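Local coordinates for possible membrane-associated serine protease (Mycobacterium tuberculosis, PDB 3K6Y), which is a serine endopeptidase that probably protects the bacterium from oxidative and acidic stress, at residues T72-V77 with S102-I107. Sequence-based numbering, arbitrary orientation.
Sequences TNAHVV and SVDVAI
Asp104 reaches His75 with its whole carboxylate, each oxygen taking one N-H of the histidine. From CB the Asp104 chain extends with CG anti to the backbone N (chi1 -163°), which carries the acid group out toward 72-77. Asp104 CG sits 3.4 Å from His75 ND1. Beyond it the two oxygens part. Asp104 OD1 accepts the ring bond from His75 ND1 at 2.7 Å, nearly straight and exactly in the imidazole plane. Asp104 OD2 takes the backbone bond from His75 N at 2.9 Å. Both bonds use syn lone pairs, so the carboxylate grips ring and backbone from the side where its oxygens face each other, its plane turned 50° from that of the ring. Asp104 OD2 also lies 3.3 Å from Ala74 CB.

The main chain of Asp104 is engaged as well. Asn73 ND2, in line with the carbonyl, donates to Asp104 O at 2.9 Å, and Ala74 N adds a weak bond to the same oxygen. Next to this, Thr72 and Ala106 form an antiparallel hydrogen-bonded pair, Ala106 N to Thr72 O at 2.9 Å, which joins strand 69-72 to strand 105-109 in the N-terminal barrel. On the side of that pair bearing their side chains, Ala106 CB meets Thr72 CG2 and, at 4.0 Å, Val77 CG2.

His75 NE2 is hydrogen-bonded to Ser183 OG, completing the Ser-His-Asp relay expected of a chymotrypsin-like S1C protease. The in-plane ND1 bond, together with the NE2 bond, probably restrains the rotation of the ring and keeps NE2 at the serine. Held in this way between carboxylate and hydroxyl, the imidazole is placed consistently with the predicted role of His75 as proton acceptor in a charge relay.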
ATOM      1  N   THR A  72      -1.930 -14.765   7.089  1.00  8.63           N
ATOM      2  CA  THR A  72      -0.874 -14.181   7.906  1.00  9.04           C
ATOM      3  C   THR A  72      -1.281 -12.738   8.217  1.00  8.33           C
ATOM      4  O   THR A  72      -2.384 -12.320   7.853  1.00  9.23           O
ATOM      5  CB  THR A  72       0.503 -14.262   7.192  1.00  9.75           C
ATOM      6  OG1 THR A  72       1.543 -13.830   8.085  1.00  9.80           O
ATOM      7  CG2 THR A  72       0.568 -13.434   5.903  1.00 10.73           C
ATOM      8  N   ASN A  73      -0.427 -11.992   8.913  1.00  9.22           N
ATOM      9  CA  ASN A  73      -0.696 -10.566   9.072  1.00  9.37           C
ATOM     10  C   ASN A  73      -0.254  -9.782   7.854  1.00  9.14           C
ATOM     11  O   ASN A  73       0.711 -10.170   7.185  1.00 10.19           O
ATOM     12  CB  ASN A  73       0.020  -9.995  10.295  1.00 10.63           C
ATOM     13  CG  ASN A  73      -0.554 -10.488  11.618  1.00 11.93           C
ATOM     14  OD1 ASN A  73       0.195 -10.931  12.480  1.00 15.93           O
ATOM     15  ND2 ASN A  73      -1.863 -10.349  11.808  1.00 13.66           N
ATOM     16  N   ALA A  74      -0.921  -8.656   7.599  1.00  8.98           N
ATOM     17  CA  ALA A  74      -0.464  -7.780   6.531  1.00  9.64           C
ATOM     18  C   ALA A  74       0.973  -7.325   6.788  1.00  9.46           C
ATOM     19  O   ALA A  74       1.771  -7.248   5.862  1.00  9.57           O
ATOM     20  CB  ALA A  74      -1.391  -6.590   6.376  1.00 10.02           C
ATOM     21  N   HIS A  75       1.319  -7.041   8.045  1.00  9.64           N
ATOM     22  CA  HIS A  75       2.656  -6.508   8.313  1.00 10.46           C
ATOM     23  C   HIS A  75       3.759  -7.534   8.104  1.00 10.59           C
ATOM     24  O   HIS A  75       4.927  -7.174   8.046  1.00 12.26           O
ATOM     25  CB  HIS A  75       2.749  -5.870   9.702  1.00 10.87           C
ATOM     26  CG  HIS A  75       2.766  -6.853  10.841  1.00 10.71           C
ATOM     27  ND1 HIS A  75       1.669  -7.082  11.653  1.00 11.75           N
ATOM     28  CD2 HIS A  75       3.769  -7.616  11.348  1.00 11.93           C
ATOM     29  CE1 HIS A  75       2.003  -7.940  12.607  1.00 12.65           C
ATOM     30  NE2 HIS A  75       3.266  -8.287  12.436  1.00 13.33           N
ATOM     31  N   VAL A  76       3.411  -8.808   7.945  1.00 10.06           N
ATOM     32  CA  VAL A  76       4.422  -9.813   7.623  1.00 10.10           C
ATOM     33  C   VAL A  76       4.883  -9.706   6.164  1.00  9.90           C
ATOM     34  O   VAL A  76       5.987 -10.138   5.846  1.00 10.98           O
ATOM     35  CB  VAL A  76       3.888 -11.215   7.988  1.00 10.07           C
ATOM     36  CG1 VAL A  76       4.719 -12.354   7.436  1.00 11.73           C
ATOM     37  CG2 VAL A  76       3.789 -11.322   9.482  1.00 11.80           C
ATOM     38  N   VAL A  77       4.054  -9.105   5.296  1.00  8.76           N
ATOM     39  CA  VAL A  77       4.398  -8.962   3.889  1.00  9.43           C
ATOM     40  C   VAL A  77       4.442  -7.505   3.422  1.00  9.68           C
ATOM     41  O   VAL A  77       4.752  -7.254   2.258  1.00  9.89           O
ATOM     42  CB  VAL A  77       3.416  -9.791   2.969  1.00  9.58           C
ATOM     43  CG1 VAL A  77       3.484 -11.272   3.316  1.00 10.34           C
ATOM     44  CG2 VAL A  77       1.974  -9.275   3.063  1.00 11.15           C
ATOM     45  N   SER A 102      -5.684  -2.427   7.685  1.00 13.28           N
ATOM     46  CA  SER A 102      -6.504  -1.909   8.784  1.00 14.35           C
ATOM     47  C   SER A 102      -6.752  -3.029   9.770  1.00 13.88           C
ATOM     48  O   SER A 102      -6.458  -2.899  10.962  1.00 16.31           O
ATOM     49  CB  SER A 102      -7.826  -1.339   8.267  1.00 15.60           C
ATOM     50  OG  SER A 102      -7.608  -0.259   7.366  1.00 19.71           O
ATOM     51  N   VAL A 103      -7.299  -4.142   9.289  1.00 12.65           N
ATOM     52  CA  VAL A 103      -7.482  -5.303  10.148  1.00 12.65           C
ATOM     53  C   VAL A 103      -6.102  -5.941  10.446  1.00 12.37           C
ATOM     54  O   VAL A 103      -5.898  -6.484  11.536  1.00 12.67           O
ATOM     55  CB  VAL A 103      -8.454  -6.313   9.496  1.00 13.31           C
ATOM     56  CG1 VAL A 103      -8.583  -7.565  10.332  1.00 15.02           C
ATOM     57  CG2 VAL A 103      -9.835  -5.683   9.281  1.00 15.46           C
ATOM     58  N   ASP A 104      -5.162  -5.828   9.488  1.00 11.37           N
ATOM     59  CA  ASP A 104      -3.802  -6.401   9.536  1.00 10.93           C
ATOM     60  C   ASP A 104      -3.814  -7.888   9.184  1.00 10.59           C
ATOM     61  O   ASP A 104      -3.327  -8.713   9.961  1.00 11.13           O
ATOM     62  CB  ASP A 104      -3.052  -6.118  10.847  1.00 12.13           C
ATOM     63  CG  ASP A 104      -1.554  -6.354  10.732  1.00 11.55           C
ATOM     64  OD1 ASP A 104      -0.860  -6.223  11.774  1.00 13.27           O
ATOM     65  OD2 ASP A 104      -1.049  -6.672   9.632  1.00 12.25           O
ATOM     66  N   VAL A 105      -4.376  -8.213   8.017  1.00 10.10           N
ATOM     67  CA  VAL A 105      -4.434  -9.605   7.560  1.00 10.23           C
ATOM     68  C   VAL A 105      -4.109  -9.648   6.083  1.00  9.20           C
ATOM     69  O   VAL A 105      -4.526  -8.759   5.336  1.00  9.75           O
ATOM     70  CB  VAL A 105      -5.834 -10.216   7.779  1.00 10.51           C
ATOM     71  CG1 VAL A 105      -5.950 -11.617   7.136  1.00 12.53           C
ATOM     72  CG2 VAL A 105      -6.140 -10.306   9.251  1.00 13.64           C
ATOM     73  N   ALA A 106      -3.359 -10.669   5.681  1.00  8.98           N
ATOM     74  CA  ALA A 106      -3.145 -10.969   4.271  1.00  8.89           C
ATOM     75  C   ALA A 106      -3.510 -12.417   4.028  1.00  8.40           C
ATOM     76  O   ALA A 106      -3.336 -13.276   4.911  1.00  9.44           O
ATOM     77  CB  ALA A 106      -1.680 -10.702   3.851  1.00  9.46           C
ATOM     78  N   ILE A 107      -4.005 -12.694   2.822  1.00  8.46           N
ATOM     79  CA  ILE A 107      -4.219 -14.077   2.395  1.00  9.00           C
ATOM     80  C   ILE A 107      -3.328 -14.318   1.194  1.00  8.37           C
ATOM     81  O   ILE A 107      -3.271 -13.490   0.260  1.00  8.44           O
ATOM     82  CB  ILE A 107      -5.706 -14.361   2.043  1.00  9.77           C
ATOM     83  CG1 ILE A 107      -6.573 -14.180   3.301  1.00 11.57           C
ATOM     84  CG2 ILE A 107      -5.863 -15.785   1.468  1.00 10.52           C
ATOM     85  CD1 ILE A 107      -8.093 -14.315   3.071  1.00 13.15           C
TER